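Local coordinates for Vlm2 (Streptomyces tsusimaensis, PDB 6ECB), which helps assemble the depsipeptide valinomycin as part of a nonribosomal peptide synthetase, its thioesterase domain, the part described here, probably releasing the finished chain from the enzyme, at residues F161-A164 with M165-G169; P198-S201 with A202-E206. All blocks are in the same frame, centred on the assembly; numbering follows the deposited sequence.

Contact 1 (F161-A164 with M165-G169)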
loop_
_atom_site.group_PDB
_atom_site.type_symbol
_atom_site.label_atom_id
_atom_site.label_comp_id
_atom_site.label_asym_id
_atom_site.label_seq_id
_atom_site.Cartn_x
_atom_site.Cartn_y
_atom_site.Cartn_z
ATOM N N PHE A 161 -19.570 -5.163 -0.085
ATOM C CA PHE A 161 -18.854 -5.067 -1.351
ATOM C C PHE A 161 -17.420 -4.606 -1.127
ATOM O O PHE A 161 -16.488 -5.125 -1.755
ATOM C CB PHE A 161 -19.595 -4.118 -2.297
ATOM C CG PHE A 161 -18.866 -3.840 -3.584
ATOM C CD1 PHE A 161 -19.133 -4.593 -4.717
ATOM C CD2 PHE A 161 -17.925 -2.825 -3.666
ATOM C CE1 PHE A 161 -18.466 -4.344 -5.903
ATOM C CE2 PHE A 161 -17.253 -2.571 -4.851
ATOM C CZ PHE A 161 -17.526 -3.329 -5.971
ATOM N N ILE A 162 -17.225 -3.624 -0.237
ATOM C CA ILE A 162 -15.881 -3.138 0.066
ATOM C C ILE A 162 -15.050 -4.253 0.680
ATOM O O ILE A 162 -13.877 -4.439 0.338
ATOM C CB ILE A 162 -15.943 -1.924 1.018
ATOM C CG1 ILE A 162 -16.701 -0.751 0.401
ATOM C CG2 ILE A 162 -14.542 -1.525 1.456
ATOM C CD1 ILE A 162 -16.131 -0.279 -0.866
ATOM N N LEU A 163 -15.634 -4.970 1.633
ATOM C CA LEU A 163 -14.941 -6.095 2.249
ATOM C C LEU A 163 -14.528 -7.103 1.189
ATOM O O LEU A 163 -13.365 -7.514 1.119
ATOM C CB LEU A 163 -15.850 -6.742 3.290
ATOM C CG LEU A 163 -15.365 -8.017 3.980
ATOM C CD1 LEU A 163 -16.116 -8.229 5.289
ATOM C CD2 LEU A 163 -15.549 -9.260 3.064
ATOM N N ALA A 164 -15.472 -7.484 0.327
ATOM C CA ALA A 164 -15.204 -8.509 -0.680
ATOM C C ALA A 164 -14.118 -8.067 -1.648
ATOM O O ALA A 164 -13.174 -8.813 -1.932
ATOM C CB ALA A 164 -16.484 -8.830 -1.444
ATOM N N MET A 165 -14.225 -6.838 -2.162
ATOM C CA MET A 165 -13.303 -6.405 -3.201
ATOM C C MET A 165 -11.932 -6.029 -2.657
ATOM O O MET A 165 -10.939 -6.149 -3.378
ATOM C CB MET A 165 -13.891 -5.216 -3.975
ATOM C CG MET A 165 -15.213 -5.511 -4.709
ATOM S SD MET A 165 -15.250 -7.042 -5.693
ATOM C CE MET A 165 -13.805 -6.844 -6.714
ATOM N N GLY A 166 -11.848 -5.568 -1.410
ATOM C CA GLY A 166 -10.572 -5.139 -0.864
ATOM C C GLY A 166 -9.825 -6.277 -0.193
ATOM O O GLY A 166 -9.092 -7.022 -0.853
ATOM N N ILE A 167 -10.030 -6.459 1.114
ATOM C CA ILE A 167 -9.302 -7.514 1.813
ATOM C C ILE A 167 -9.714 -8.899 1.309
ATOM O O ILE A 167 -8.894 -9.827 1.303
ATOM C CB ILE A 167 -9.466 -7.360 3.342
ATOM C CG1 ILE A 167 -8.555 -8.352 4.068
ATOM C CG2 ILE A 167 -10.939 -7.515 3.769
ATOM C CD1 ILE A 167 -8.137 -7.879 5.430
ATOM N N GLY A 168 -10.969 -9.079 0.874
ATOM C CA GLY A 168 -11.327 -10.319 0.205
ATOM C C GLY A 168 -10.389 -10.625 -0.951
ATOM O O GLY A 168 -9.946 -11.765 -1.130
ATOM N N GLY A 169 -10.055 -9.602 -1.733
ATOM C CA GLY A 169 -9.064 -9.774 -2.780
ATOM C C GLY A 169 -7.691 -10.084 -2.218
ATOM O O GLY A 169 -7.040 -11.043 -2.644
HETATM O O HOH W 1 -11.838 -4.447 2.155
#
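F161 and M165, one turn apart on helix 157-165, make the main side-chain contact. A chi1 of 174° carries the F161 ring to the side of its carbonyl carbon, where M165 lays its CG over one face as a CH-pi contact, offset toward CZ, 3.5 Å from the F161 centroid and 17° off the normal. The M165 chain then bends at both later torsions, bringing SD obliquely to the same ring in a Met-aromatic contact, 4.6 Å from its centroid. A thioether suits this place, being flexible enough to follow the ring. K179 of helix 175-179 touches both side chains.

The backbone bonds record how the helix ends. M165 N donates to F161 O at 2.9 Å, and G166 N to I162 O at 2.9 Å, both regular helical steps. The next bond is longer in sequence: G168 N reaches L163 O, also at 2.9 Å, over five residues. I167 N is served instead by a water, which accepts from it at 2.9 Å and donates to I162 O at 2.7 Å, so this oxygen holds two partners.

Glycines suit the bend. G166 leaves helical torsions with psi at -91°, and a side-chain carbon there would sit tightly against I162 O; at G168 one would clash with A164 O.

L163 and I167 are buried, with L163 CG and I167 CG2 4.5 Å apart, and both pack on L190, L163 also on L213 and I167 on F212. The whole is a break between two successive helices, G166 serving as N-cap of helix 167-170, in a helical region consistent with the lid of an alpha/beta-hydrolase thioesterase.

Contact 2 (P198-S201 with A202-E206)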
loop_
_atom_site.group_PDB
_atom_site.type_symbol
_atom_site.label_atom_id
_atom_site.label_comp_id
_atom_site.label_asym_id
_atom_site.label_seq_id
_atom_site.Cartn_x
_atom_site.Cartn_y
_atom_site.Cartn_z
ATOM N N PRO A 198 0.184 -18.976 7.970
ATOM C CA PRO A 198 1.267 -18.430 8.807
ATOM C C PRO A 198 1.759 -17.061 8.360
ATOM O O PRO A 198 2.456 -16.386 9.129
ATOM C CB PRO A 198 2.362 -19.495 8.682
ATOM C CG PRO A 198 2.117 -20.123 7.345
ATOM C CD PRO A 198 0.630 -20.130 7.166
ATOM N N ARG A 199 1.414 -16.636 7.149
ATOM C CA ARG A 199 1.796 -15.308 6.679
ATOM C C ARG A 199 1.004 -14.211 7.388
ATOM O O ARG A 199 1.511 -13.098 7.561
ATOM C CB ARG A 199 1.582 -15.217 5.165
ATOM C CG ARG A 199 2.485 -16.138 4.313
ATOM C CD ARG A 199 1.950 -16.302 2.887
ATOM N NE ARG A 199 0.823 -17.238 2.802
ATOM C CZ ARG A 199 0.292 -17.697 1.666
ATOM N NH1 ARG A 199 0.779 -17.328 0.487
ATOM N NH2 ARG A 199 -0.734 -18.544 1.708
ATOM N N VAL A 200 -0.234 -14.496 7.800
ATOM C CA VAL A 200 -1.094 -13.459 8.360
ATOM C C VAL A 200 -1.734 -13.835 9.693
ATOM O O VAL A 200 -2.270 -12.959 10.368
ATOM C CB VAL A 200 -2.195 -13.081 7.351
ATOM C CG1 VAL A 200 -1.577 -12.656 6.035
ATOM C CG2 VAL A 200 -3.152 -14.260 7.143
ATOM N N SER A 201 -1.717 -15.107 10.093
ATOM C CA SER A 201 -2.452 -15.507 11.297
ATOM C C SER A 201 -1.927 -14.819 12.552
ATOM O O SER A 201 -2.654 -14.727 13.545
ATOM C CB SER A 201 -2.386 -17.022 11.472
ATOM O OG SER A 201 -1.067 -17.439 11.748
ATOM N N ALA A 202 -0.689 -14.328 12.519
ATOM C CA ALA A 202 -0.099 -13.700 13.694
ATOM C C ALA A 202 -0.889 -12.470 14.117
ATOM O O ALA A 202 -1.034 -12.199 15.316
ATOM C CB ALA A 202 1.353 -13.318 13.404
ATOM N N PHE A 203 -1.405 -11.712 13.146
ATOM C CA PHE A 203 -2.090 -10.467 13.450
ATOM C C PHE A 203 -3.535 -10.377 12.972
ATOM O O PHE A 203 -4.278 -9.553 13.508
ATOM C CB PHE A 203 -1.317 -9.289 12.851
ATOM C CG PHE A 203 -1.207 -9.339 11.362
ATOM C CD1 PHE A 203 -2.183 -8.778 10.571
ATOM C CD2 PHE A 203 -0.123 -9.958 10.748
ATOM C CE1 PHE A 203 -2.089 -8.811 9.190
ATOM C CE2 PHE A 203 -0.018 -9.989 9.356
ATOM C CZ PHE A 203 -1.003 -9.422 8.581
ATOM N N LEU A 204 -3.966 -11.187 12.006
ATOM C CA LEU A 204 -5.292 -10.999 11.410
ATOM C C LEU A 204 -6.361 -11.741 12.222
ATOM O O LEU A 204 -6.946 -12.744 11.813
ATOM C CB LEU A 204 -5.265 -11.425 9.951
ATOM C CG LEU A 204 -6.506 -11.181 9.096
ATOM C CD1 LEU A 204 -7.385 -10.076 9.620
ATOM C CD2 LEU A 204 -6.057 -10.880 7.681
ATOM N N SER A 205 -6.651 -11.171 13.387
ATOM C CA SER A 205 -7.678 -11.647 14.296
ATOM C C SER A 205 -9.036 -11.027 13.961
ATOM O O SER A 205 -9.146 -10.133 13.120
ATOM C CB SER A 205 -7.310 -11.270 15.719
ATOM O OG SER A 205 -7.140 -9.861 15.752
ATOM N N GLU A 206 -10.074 -11.497 14.656
ATOM C CA GLU A 206 -11.397 -10.883 14.519
ATOM C C GLU A 206 -11.335 -9.388 14.819
ATOM O O GLU A 206 -11.902 -8.565 14.087
ATOM C CB GLU A 206 -12.390 -11.575 15.450
ATOM C CG GLU A 206 -13.792 -10.998 15.368
ATOM C CD GLU A 206 -14.728 -11.603 16.396
ATOM O OE1 GLU A 206 -14.436 -12.716 16.879
ATOM O OE2 GLU A 206 -15.740 -10.949 16.728
#
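F203 turns its CG into the position between its own backbone N and carbonyl carbon (chi1 62°), which folds the ring back over V200. The motif is an alpha turn, V200 to L204, overlapped by an inverse gamma turn centred on L204, where S205 N donates to F203 O at 2.9 Å. V200 O is the hub. It accepts from L204 N at 2.9 Å, closing the alpha turn, and more loosely from F203 N, the i+3 donor, at 3.2 Å, this second donor standing above the carbonyl plane. The same oxygen lies over the centre of the F203 ring, 3.7 Å above its plane, and has L204 CB 3.4 Å away.

Branched V200 offers a compact apolar surface: its CB meets F203 CZ at 4.0 Å. I55 of helix 55-60 touches V200 and F203, while L204 rests on A194 and L52. Replacing F203 by alanine would strip the ring from above V200 O and from V200 CB, and is likely to leave Y208 without its edge-to-face partner. R199 forms salt bridges through NH1 to E56 and through NE to D197. S205, with its short hydroxyl, is the N-cap of helix 206-220, its OG hydrogen-bonded to Y208 N.

Contact 1 closes before contact 2 opens, and helices 175-179 and 183-194 lie between them along the chain. Their centres are about 17 Å apart, yet the two meet: I167 CD1 comes within 4.3 Å of L204 CD2 by apolar packing. Both lean on helix 183-194, and helix 206-220, which receives I162, L163 and I167 from contact 1, starts where contact 2 ends. One interrupts a helix, the other joins two. The whole helical run falls between strands 134-137 and 237-241 of the central sheet, a position consistent with the lid of alpha/beta-hydrolase thioesterases. Contact 2 also ties that insertion to helix 55-60.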